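Local coordinates for galactose mutarotase-like protein (Clostridium acetobutylicum, PDB 3OS7), which probably binds carbohydrate and may interconvert the anomers of aldose sugars, as aldose 1-epimerases do, at residues Ile205-Phe210 with Glu232-Gly237; Lys209-Asp214 with Leu248-Asp253; Lys284-Trp289 with Ala298-Gln303. All blocks are in the same frame, centred on the assembly; numbering follows the deposited sequence.

Overall arrangement
The three contacts draw on four adjacent antiparallel strands, in the order 201-213, 246-256, 285-289 and 297-303, and a loop, within the beta-sandwich fold expected of a galactose mutarotase relative. Contacts 1 and 2 both start from strand 201-213 and share Lys209 and Phe210: contact 1 adds the loop to it, contact 2 its neighbour 246-256. Contact 3, later in the chain, is the hairpin 285-289/297-303, whose first strand pairs with 246-256. Centres lie about 10 Å apart for contacts 1 and 2 and for 2 and 3, and about 12 Å for 1 and 3. Together they lead from a loop-covered strand inward to contact 3, whose centre is about 7 Å from the centre of the chain.

Contact 1 of 3, residues Ile205-Phe210 with Glu232-Gly237; sequences ISIDKF and EYLENG
Ile205 and Tyr233 make the tight, buried half of this contact, meeting through backbone and side chain together. The amide of Ile205 donates to the carbonyl of Tyr233, N to O 3.0 Å. Both side chains then point the same way and lie side by side. Because Ile205 CG1 is anti to its carbonyl carbon (chi1 -54°), it comes alongside the ring, and its CD1 sits over one ring face in a CH-pi contact, 4.1 Å from the Tyr233 centroid. That methyl is off-centre, 3.7 Å from Tyr233 CE1. Ile207, also buried, arrives at about a right angle to the tyrosine, with its CD1 4.0 Å from Tyr233 CB. Leu286 and Ile288 of strand 285-289 also touch Ile205, and the Phe249 ring meets that of Tyr233.

Between the two isoleucines the chain makes an inverse gamma turn centred on Ser206, closed by Ile207 N to Ile205 O at 2.8 Å. It kinks strand 201-213 of the beta-sandwich; CB of Ser206 points away from the loop, and its OG bonds to Gly263 N and Lys252 O.

Leu234 forms the partly exposed side. Its CD2 lies against the carbonyl oxygens of the strand, 3.6 Å from Ile205 O and 3.7 Å from Ile207 O, and its CG packs on Ile207 CG1 at 4.0 Å. Beyond it, Glu235 and Asn236 are exposed to solvent. The loop turns here on the carbonyl of Glu232, whose O receives Glu235 N and, from the opposite face of its plane, Gly237 N.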
loop_
_atom_site.group_PDB
_atom_site.type_symbol
_atom_site.label_atom_id
_atom_site.label_comp_id
_atom_site.label_asym_id
_atom_site.label_seq_id
_atom_site.Cartn_x
_atom_site.Cartn_y
_atom_site.Cartn_z
ATOM N N ILE A 205 -9.537 -7.547 -9.555
ATOM C CA ILE A 205 -8.105 -7.284 -9.557
ATOM C C ILE A 205 -7.551 -7.759 -10.893
ATOM O O ILE A 205 -7.883 -8.852 -11.338
ATOM C CB ILE A 205 -7.344 -8.053 -8.447
ATOM C CG1 ILE A 205 -7.943 -7.808 -7.061
ATOM C CG2 ILE A 205 -5.843 -7.656 -8.450
ATOM C CD1 ILE A 205 -7.353 -8.750 -5.963
ATOM N N SER A 206 -6.641 -6.981 -11.488
ATOM C CA SER A 206 -6.091 -7.324 -12.817
ATOM C C SER A 206 -4.957 -8.346 -12.683
ATOM O O SER A 206 -3.799 -8.044 -12.937
ATOM C CB SER A 206 -5.634 -6.045 -13.542
ATOM O OG SER A 206 -4.644 -5.338 -12.816
ATOM N N ILE A 207 -5.316 -9.558 -12.258
ATOM C CA ILE A 207 -4.354 -10.591 -11.977
ATOM C C ILE A 207 -3.885 -11.273 -13.248
ATOM O O ILE A 207 -4.635 -11.377 -14.218
ATOM C CB ILE A 207 -4.906 -11.641 -10.989
ATOM C CG1 ILE A 207 -6.158 -12.343 -11.543
ATOM C CG2 ILE A 207 -5.183 -10.985 -9.631
ATOM C CD1 ILE A 207 -6.637 -13.590 -10.722
ATOM N N ASP A 208 -2.634 -11.719 -13.210
ATOM C CA ASP A 208 -2.011 -12.513 -14.252
ATOM C C ASP A 208 -1.965 -13.965 -13.776
ATOM O O ASP A 208 -2.823 -14.753 -14.154
ATOM C CB ASP A 208 -0.606 -11.950 -14.530
ATOM C CG ASP A 208 0.075 -12.602 -15.723
ATOM O OD1 ASP A 208 -0.538 -13.464 -16.393
ATOM O OD2 ASP A 208 1.228 -12.202 -16.001
ATOM N N LYS A 209 -1.029 -14.296 -12.883
ATOM C CA LYS A 209 -0.921 -15.645 -12.347
ATOM C C LYS A 209 -1.031 -15.636 -10.825
ATOM O O LYS A 209 -0.733 -14.635 -10.160
ATOM C CB LYS A 209 0.418 -16.306 -12.767
ATOM C CG LYS A 209 0.570 -16.445 -14.284
ATOM C CD LYS A 209 1.711 -17.332 -14.658
ATOM C CE LYS A 209 3.013 -16.580 -14.633
ATOM N NZ LYS A 209 4.183 -17.486 -14.821
ATOM N N PHE A 210 -1.492 -16.760 -10.298
ATOM C CA PHE A 210 -1.452 -17.058 -8.876
ATOM C C PHE A 210 -0.098 -17.696 -8.515
ATOM O O PHE A 210 0.398 -18.553 -9.255
ATOM C CB PHE A 210 -2.589 -18.026 -8.580
ATOM C CG PHE A 210 -2.597 -18.547 -7.177
ATOM C CD1 PHE A 210 -2.929 -17.719 -6.139
ATOM C CD2 PHE A 210 -2.264 -19.874 -6.907
ATOM C CE1 PHE A 210 -2.960 -18.171 -4.851
ATOM C CE2 PHE A 210 -2.281 -20.348 -5.598
ATOM C CZ PHE A 210 -2.640 -19.473 -4.558
ATOM N N GLU A 232 -12.870 -15.043 -10.861
ATOM C CA GLU A 232 -13.843 -13.971 -10.678
ATOM C C GLU A 232 -13.184 -12.603 -10.478
ATOM O O GLU A 232 -13.810 -11.568 -10.695
ATOM C CB GLU A 232 -14.734 -14.256 -9.473
ATOM C CG GLU A 232 -15.607 -15.557 -9.543
ATOM C CD GLU A 232 -16.224 -15.919 -8.131
ATOM O OE1 GLU A 232 -16.671 -15.004 -7.372
ATOM O OE2 GLU A 232 -16.256 -17.122 -7.774
ATOM N N TYR A 233 -11.928 -12.586 -10.066
ATOM C CA TYR A 233 -11.234 -11.301 -9.987
ATOM C C TYR A 233 -11.215 -10.567 -11.334
ATOM O O TYR A 233 -11.130 -9.353 -11.349
ATOM C CB TYR A 233 -9.814 -11.435 -9.437
ATOM C CG TYR A 233 -9.716 -11.776 -7.975
ATOM C CD1 TYR A 233 -10.204 -10.906 -6.996
ATOM C CD2 TYR A 233 -9.085 -12.944 -7.561
ATOM C CE1 TYR A 233 -10.085 -11.212 -5.664
ATOM C CE2 TYR A 233 -8.976 -13.258 -6.210
ATOM C CZ TYR A 233 -9.469 -12.386 -5.281
ATOM O OH TYR A 233 -9.365 -12.660 -3.937
ATOM N N LEU A 234 -11.255 -11.317 -12.443
ATOM C CA LEU A 234 -11.220 -10.761 -13.795
ATOM C C LEU A 234 -12.604 -10.642 -14.446
ATOM O O LEU A 234 -12.722 -10.091 -15.554
ATOM C CB LEU A 234 -10.353 -11.622 -14.677
ATOM C CG LEU A 234 -8.863 -11.673 -14.354
ATOM C CD1 LEU A 234 -8.192 -12.863 -15.144
ATOM C CD2 LEU A 234 -8.181 -10.331 -14.619
ATOM N N GLU A 235 -13.632 -11.145 -13.775
ATOM C CA GLU A 235 -14.987 -11.156 -14.361
ATOM C C GLU A 235 -15.959 -10.419 -13.468
ATOM O O GLU A 235 -15.956 -9.210 -13.504
ATOM C CB GLU A 235 -15.435 -12.569 -14.715
ATOM C CG GLU A 235 -14.636 -13.163 -15.897
ATOM C CD GLU A 235 -14.680 -12.326 -17.185
ATOM O OE1 GLU A 235 -15.742 -11.758 -17.523
ATOM O OE2 GLU A 235 -13.640 -12.255 -17.879
ATOM N N ASN A 236 -16.771 -11.079 -12.653
ATOM C CA ASN A 236 -17.767 -10.351 -11.889
ATOM C C ASN A 236 -17.332 -9.910 -10.492
ATOM O O ASN A 236 -18.052 -9.191 -9.827
ATOM C CB ASN A 236 -19.073 -11.135 -11.826
ATOM C CG ASN A 236 -19.773 -11.217 -13.182
ATOM O OD1 ASN A 236 -20.054 -12.295 -13.659
ATOM N ND2 ASN A 236 -20.033 -10.064 -13.800
ATOM N N GLY A 237 -16.144 -10.319 -10.065
ATOM C CA GLY A 237 -15.613 -9.896 -8.780
ATOM C C GLY A 237 -15.832 -10.931 -7.693
ATOM O O GLY A 237 -16.810 -11.689 -7.723
#

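Contact 2 of 3, residues Lys209-Asp214 with Leu248-Asp253; sequences KFWKQD and LFSLKD
Ser250 OG collects two N-H groups of the facing strand: the backbone N of Lys209 at 3.1 Å, and Trp211 NE1. The indole bond is nearly straight (175° at the hydrogen) and lies in the ring plane, which helps to set the turn of the indole. With OG between its backbone N and carbonyl carbon (chi1 48°), the serine presents it to both donors.

Among backbone bonds, Ser250 N donates to Lys209 O at 2.9 Å, and Trp211 N to Leu248 O. A water links Leu248 N, Trp211 O and Gln213 OE1: the two backbone atoms are 4.5 Å apart, and the water accepts from Leu248 N while donating to Trp211 O and to Gln213 OE1 (2.7 Å from the water O). The NE2 of Gln213 bonds instead to Asn217 O.

Apolar contacts occur on both faces. On one, the Phe210 and Phe249 rings meet with planes at 59°, Phe210 CD1 being 3.7 Å from Phe249 CE1. On the other, Leu248 CD2 abuts Trp211 CB, and the Tyr285 ring meets the indole edge-to-face.

Phe210 and Phe249 form a non-hydrogen-bonded antiparallel pair, as strands 201-213 and 246-256 run side by side in the galactose mutarotase-like beta-sandwich.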
loop_
_atom_site.group_PDB
_atom_site.type_symbol
_atom_site.label_atom_id
_atom_site.label_comp_id
_atom_site.label_asym_id
_atom_site.label_seq_id
_atom_site.Cartn_x
_atom_site.Cartn_y
_atom_site.Cartn_z
ATOM N N LYS A 209 -1.029 -14.296 -12.883
ATOM C CA LYS A 209 -0.921 -15.645 -12.347
ATOM C C LYS A 209 -1.031 -15.636 -10.825
ATOM O O LYS A 209 -0.733 -14.635 -10.160
ATOM C CB LYS A 209 0.418 -16.306 -12.767
ATOM C CG LYS A 209 0.570 -16.445 -14.284
ATOM C CD LYS A 209 1.711 -17.332 -14.658
ATOM C CE LYS A 209 3.013 -16.580 -14.633
ATOM N NZ LYS A 209 4.183 -17.486 -14.821
ATOM N N PHE A 210 -1.492 -16.760 -10.298
ATOM C CA PHE A 210 -1.452 -17.058 -8.876
ATOM C C PHE A 210 -0.098 -17.696 -8.515
ATOM O O PHE A 210 0.398 -18.553 -9.255
ATOM C CB PHE A 210 -2.589 -18.026 -8.580
ATOM C CG PHE A 210 -2.597 -18.547 -7.177
ATOM C CD1 PHE A 210 -2.929 -17.719 -6.139
ATOM C CD2 PHE A 210 -2.264 -19.874 -6.907
ATOM C CE1 PHE A 210 -2.960 -18.171 -4.851
ATOM C CE2 PHE A 210 -2.281 -20.348 -5.598
ATOM C CZ PHE A 210 -2.640 -19.473 -4.558
ATOM N N TRP A 211 0.458 -17.330 -7.358
ATOM C CA TRP A 211 1.767 -17.836 -6.892
ATOM C C TRP A 211 1.552 -18.568 -5.576
ATOM O O TRP A 211 1.077 -17.980 -4.584
ATOM C CB TRP A 211 2.761 -16.684 -6.748
ATOM C CG TRP A 211 3.065 -16.079 -8.066
ATOM C CD1 TRP A 211 2.279 -15.190 -8.767
ATOM C CD2 TRP A 211 4.197 -16.341 -8.890
ATOM N NE1 TRP A 211 2.861 -14.878 -9.964
ATOM C CE2 TRP A 211 4.040 -15.564 -10.076
ATOM C CE3 TRP A 211 5.342 -17.147 -8.752
ATOM C CZ2 TRP A 211 4.961 -15.577 -11.097
ATOM C CZ3 TRP A 211 6.296 -17.138 -9.794
ATOM C CH2 TRP A 211 6.091 -16.362 -10.942
ATOM N N LYS A 212 1.840 -19.866 -5.590
ATOM C CA LYS A 212 1.666 -20.695 -4.421
ATOM C C LYS A 212 2.634 -20.278 -3.321
ATOM O O LYS A 212 3.798 -19.968 -3.583
ATOM C CB LYS A 212 1.921 -22.160 -4.792
ATOM C CG LYS A 212 1.615 -23.202 -3.702
ATOM C CD LYS A 212 1.805 -24.642 -4.263
ATOM C CE LYS A 212 1.802 -25.712 -3.149
ATOM N NZ LYS A 212 1.610 -27.103 -3.664
ATOM N N GLN A 213 2.140 -20.321 -2.096
ATOM C CA GLN A 213 2.957 -20.131 -0.907
ATOM C C GLN A 213 3.052 -21.413 -0.054
ATOM O O GLN A 213 2.122 -22.213 -0.023
ATOM C CB GLN A 213 2.390 -18.981 -0.074
ATOM C CG GLN A 213 2.604 -17.608 -0.743
ATOM C CD GLN A 213 1.839 -16.515 -0.067
ATOM O OE1 GLN A 213 0.715 -16.221 -0.451
ATOM N NE2 GLN A 213 2.431 -15.926 0.994
ATOM N N ASP A 214 4.192 -21.580 0.620
ATOM C CA ASP A 214 4.444 -22.721 1.503
ATOM C C ASP A 214 3.919 -22.433 2.912
ATOM O O ASP A 214 3.249 -21.428 3.140
ATOM C CB ASP A 214 5.939 -23.160 1.476
ATOM C CG ASP A 214 6.922 -22.143 2.103
ATOM O OD1 ASP A 214 6.506 -21.194 2.800
ATOM O OD2 ASP A 214 8.157 -22.313 1.883
ATOM N N LEU A 248 -1.416 -14.445 -3.179
ATOM C CA LEU A 248 -0.405 -13.685 -3.904
ATOM C C LEU A 248 -0.607 -13.846 -5.418
ATOM O O LEU A 248 -0.625 -14.985 -5.921
ATOM C CB LEU A 248 0.976 -14.194 -3.518
ATOM C CG LEU A 248 2.164 -13.665 -4.293
ATOM C CD1 LEU A 248 2.336 -12.134 -4.149
ATOM C CD2 LEU A 248 3.436 -14.436 -3.871
ATOM N N PHE A 249 -0.722 -12.721 -6.126
ATOM C CA PHE A 249 -0.831 -12.724 -7.586
ATOM C C PHE A 249 0.225 -11.860 -8.220
ATOM O O PHE A 249 0.657 -10.867 -7.630
ATOM C CB PHE A 249 -2.194 -12.160 -7.993
ATOM C CG PHE A 249 -3.364 -12.995 -7.537
ATOM C CD1 PHE A 249 -3.719 -14.173 -8.219
ATOM C CD2 PHE A 249 -4.077 -12.632 -6.423
ATOM C CE1 PHE A 249 -4.796 -14.945 -7.791
ATOM C CE2 PHE A 249 -5.149 -13.385 -5.999
ATOM C CZ PHE A 249 -5.505 -14.554 -6.680
ATOM N N SER A 250 0.630 -12.199 -9.437
ATOM C CA SER A 250 1.226 -11.188 -10.311
ATOM C C SER A 250 0.126 -10.363 -10.977
ATOM O O SER A 250 -1.009 -10.805 -11.089
ATOM C CB SER A 250 2.158 -11.819 -11.336
ATOM O OG SER A 250 1.564 -12.925 -11.974
ATOM N N LEU A 251 0.495 -9.185 -11.466
ATOM C CA LEU A 251 -0.438 -8.259 -12.087
ATOM C C LEU A 251 -0.174 -8.123 -13.570
ATOM O O LEU A 251 0.954 -8.284 -14.036
ATOM C CB LEU A 251 -0.297 -6.878 -11.464
ATOM C CG LEU A 251 -0.741 -6.766 -9.988
ATOM C CD1 LEU A 251 -0.445 -5.367 -9.468
ATOM C CD2 LEU A 251 -2.218 -7.106 -9.863
ATOM N N LYS A 252 -1.215 -7.772 -14.304
ATOM C CA LYS A 252 -1.085 -7.403 -15.709
ATOM C C LYS A 252 -2.033 -6.254 -15.986
ATOM O O LYS A 252 -2.875 -5.920 -15.135
ATOM C CB LYS A 252 -1.386 -8.592 -16.614
ATOM C CG LYS A 252 -2.802 -9.135 -16.466
ATOM C CD LYS A 252 -3.147 -10.244 -17.489
ATOM C CE LYS A 252 -4.646 -10.483 -17.488
ATOM N NZ LYS A 252 -4.990 -11.715 -18.238
ATOM N N ASP A 253 -1.873 -5.619 -17.148
ATOM C CA ASP A 253 -2.886 -4.703 -17.660
ATOM C C ASP A 253 -4.061 -5.447 -18.291
ATOM O O ASP A 253 -3.908 -6.517 -18.900
ATOM C CB ASP A 253 -2.337 -3.737 -18.735
ATOM C CG ASP A 253 -1.188 -2.860 -18.256
ATOM O OD1 ASP A 253 -0.843 -2.795 -17.047
ATOM O OD2 ASP A 253 -0.595 -2.231 -19.150
HETATM O O HOH W 1 -0.656 -17.189 -2.573
#

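Contact 3 of 3, residues Lys284-Trp289 with Ala298-Gln303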
loop_
_atom_site.group_PDB
_atom_site.type_symbol
_atom_site.label_atom_id
_atom_site.label_comp_id
_atom_site.label_asym_id
_atom_site.label_seq_id
_atom_site.Cartn_x
_atom_site.Cartn_y
_atom_site.Cartn_z
ATOM N N LYS A 284 4.098 -4.889 -9.703
ATOM C CA LYS A 284 4.075 -6.109 -10.479
ATOM C C LYS A 284 3.391 -7.299 -9.801
ATOM O O LYS A 284 3.068 -8.297 -10.462
ATOM C CB LYS A 284 5.505 -6.444 -10.837
ATOM C CG LYS A 284 6.137 -5.280 -11.677
ATOM C CD LYS A 284 7.482 -5.539 -12.211
ATOM C CE LYS A 284 8.061 -4.230 -12.861
ATOM N NZ LYS A 284 7.176 -3.653 -13.950
ATOM N N TYR A 285 3.198 -7.205 -8.487
ATOM C CA TYR A 285 2.601 -8.254 -7.675
ATOM C C TYR A 285 1.616 -7.625 -6.701
ATOM O O TYR A 285 1.611 -6.409 -6.513
ATOM C CB TYR A 285 3.657 -9.056 -6.880
ATOM C CG TYR A 285 4.451 -9.989 -7.735
ATOM C CD1 TYR A 285 5.593 -9.540 -8.421
ATOM C CD2 TYR A 285 4.066 -11.316 -7.898
ATOM C CE1 TYR A 285 6.307 -10.401 -9.252
ATOM C CE2 TYR A 285 4.800 -12.191 -8.700
ATOM C CZ TYR A 285 5.911 -11.731 -9.380
ATOM O OH TYR A 285 6.624 -12.610 -10.192
ATOM N N LEU A 286 0.751 -8.460 -6.133
ATOM C CA LEU A 286 -0.248 -7.970 -5.204
ATOM C C LEU A 286 -0.660 -9.089 -4.282
ATOM O O LEU A 286 -0.817 -10.246 -4.719
ATOM C CB LEU A 286 -1.447 -7.448 -5.986
ATOM C CG LEU A 286 -2.629 -6.905 -5.189
ATOM C CD1 LEU A 286 -3.271 -5.790 -5.968
ATOM C CD2 LEU A 286 -3.648 -7.997 -4.860
ATOM N N VAL A 287 -0.808 -8.728 -3.009
ATOM C CA VAL A 287 -1.327 -9.624 -1.984
ATOM C C VAL A 287 -2.704 -9.104 -1.620
ATOM O O VAL A 287 -2.903 -7.905 -1.454
ATOM C CB VAL A 287 -0.421 -9.706 -0.746
ATOM C CG1 VAL A 287 -1.156 -10.388 0.435
ATOM C CG2 VAL A 287 0.890 -10.408 -1.109
ATOM N N ILE A 288 -3.682 -10.006 -1.578
ATOM C CA ILE A 288 -4.987 -9.673 -1.052
ATOM C C ILE A 288 -5.134 -10.492 0.233
ATOM O O ILE A 288 -4.897 -11.699 0.244
ATOM C CB ILE A 288 -6.153 -9.910 -2.035
ATOM C CG1 ILE A 288 -7.492 -9.604 -1.337
ATOM C CG2 ILE A 288 -6.120 -11.335 -2.682
ATOM C CD1 ILE A 288 -8.677 -9.528 -2.233
ATOM N N TRP A 289 -5.512 -9.819 1.307
ATOM C CA TRP A 289 -5.653 -10.429 2.616
ATOM C C TRP A 289 -6.817 -9.738 3.311
ATOM O O TRP A 289 -6.782 -8.522 3.476
ATOM C CB TRP A 289 -4.374 -10.249 3.419
ATOM C CG TRP A 289 -4.475 -10.653 4.867
ATOM C CD1 TRP A 289 -4.500 -11.920 5.367
ATOM C CD2 TRP A 289 -4.525 -9.768 6.009
ATOM N NE1 TRP A 289 -4.571 -11.882 6.751
ATOM C CE2 TRP A 289 -4.583 -10.572 7.160
ATOM C CE3 TRP A 289 -4.555 -8.367 6.160
ATOM C CZ2 TRP A 289 -4.655 -10.027 8.451
ATOM C CZ3 TRP A 289 -4.628 -7.835 7.437
ATOM C CH2 TRP A 289 -4.685 -8.664 8.559
ATOM N N ALA A 298 -10.723 -5.075 3.963
ATOM C CA ALA A 298 -9.813 -5.963 3.282
ATOM C C ALA A 298 -8.594 -5.164 2.875
ATOM O O ALA A 298 -8.704 -3.981 2.555
ATOM C CB ALA A 298 -10.470 -6.640 2.058
ATOM N N CYS A 299 -7.444 -5.824 2.916
ATOM C CA CYS A 299 -6.206 -5.267 2.399
ATOM C C CYS A 299 -5.890 -5.711 0.973
ATOM O O CYS A 299 -5.925 -6.901 0.628
ATOM C CB CYS A 299 -5.043 -5.599 3.292
ATOM S SG CYS A 299 -5.218 -4.790 4.943
ATOM N N ILE A 300 -5.538 -4.724 0.165
ATOM C CA ILE A 300 -5.192 -4.928 -1.245
ATOM C C ILE A 300 -3.827 -4.281 -1.412
ATOM O O ILE A 300 -3.703 -3.054 -1.337
ATOM C CB ILE A 300 -6.256 -4.306 -2.176
ATOM C CG1 ILE A 300 -7.616 -4.967 -1.958
ATOM C CG2 ILE A 300 -5.816 -4.476 -3.655
ATOM C CD1 ILE A 300 -8.786 -4.284 -2.764
ATOM N N GLU A 301 -2.806 -5.121 -1.594
ATOM C CA GLU A 301 -1.428 -4.786 -1.271
ATOM C C GLU A 301 -0.507 -4.877 -2.504
ATOM O O GLU A 301 0.057 -5.916 -2.769
ATOM C CB GLU A 301 -0.929 -5.707 -0.164
ATOM C CG GLU A 301 -1.903 -5.859 1.051
ATOM C CD GLU A 301 -1.375 -6.843 2.115
ATOM O OE1 GLU A 301 -0.169 -7.128 2.117
ATOM O OE2 GLU A 301 -2.162 -7.346 2.936
ATOM N N PRO A 302 -0.345 -3.764 -3.221
ATOM C CA PRO A 302 0.552 -3.757 -4.363
ATOM C C PRO A 302 1.999 -3.862 -3.932
ATOM O O PRO A 302 2.357 -3.355 -2.865
ATOM C CB PRO A 302 0.277 -2.418 -5.019
ATOM C CG PRO A 302 -0.229 -1.554 -3.957
ATOM C CD PRO A 302 -0.989 -2.443 -3.021
ATOM N N GLN A 303 2.809 -4.505 -4.769
ATOM C CA GLN A 303 4.241 -4.694 -4.507
ATOM C C GLN A 303 5.026 -4.600 -5.795
ATOM O O GLN A 303 4.547 -5.027 -6.836
ATOM C CB GLN A 303 4.528 -6.084 -3.870
ATOM C CG GLN A 303 3.655 -6.465 -2.720
ATOM C CD GLN A 303 4.041 -7.757 -2.003
ATOM O OE1 GLN A 303 3.592 -7.994 -0.889
ATOM N NE2 GLN A 303 4.877 -8.581 -2.619
#
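A beta hairpin with a classic bulge at one end brings Lys284 and Tyr285 together opposite Gln303, in the beta-sandwich of the galactose mutarotase family. Gln303 O receives both amides of the bulge, from Lys284 N at 2.9 Å and from Tyr285 N at 3.0 Å. From Tyr285 onward the pairing is regular: Tyr285 with Gln303, Val287 with Glu301 and Trp289 with Cys299 are hydrogen-bonded pairs, alternating with the non-hydrogen-bonded pairs Leu286 with Pro302 and Ile288 with Ile300. In the latter the strands approach through CA-H...O contacts, such as Ile288 CA to Cys299 O.

One face of the hairpin is apolar. Leu286 CD1 meets Ile300 CG2 at 3.7 Å, and Tyr277 and Met279 of strand 273-279 pack against this face.

The other face, with Tyr285, Val287, Trp289, Cys299, Glu301 and Gln303, mixes polar, aliphatic and aromatic groups. Glu301 is extended beyond CG, and its carboxylate passes beside carbons of Val287 and Trp289: OE1 is 3.8 Å from Val287 CG1 and OE2 3.7 Å from Trp289 CB. Gln303, also extended beyond CG, brings OE1 to 3.6 Å from Val287 CG2, while its NE2 bonds to Ser305 O. Glu301 also touches His185 of strand 178-189, an arrangement that recalls the glutamate and histidine of the sugar site in aldose 1-epimerases. A tartrate, probably from the crystallisation liquor, comes within about 3 Å of the Trp289 side chain (nearest atoms), consistent with a pocket here.

At this end of the hairpin Trp289 CG is anti to its backbone N (chi1 171°), and the six-membered ring meets sulfur at its edge, with Cys299 SG 3.8 Å from Trp289 CE3.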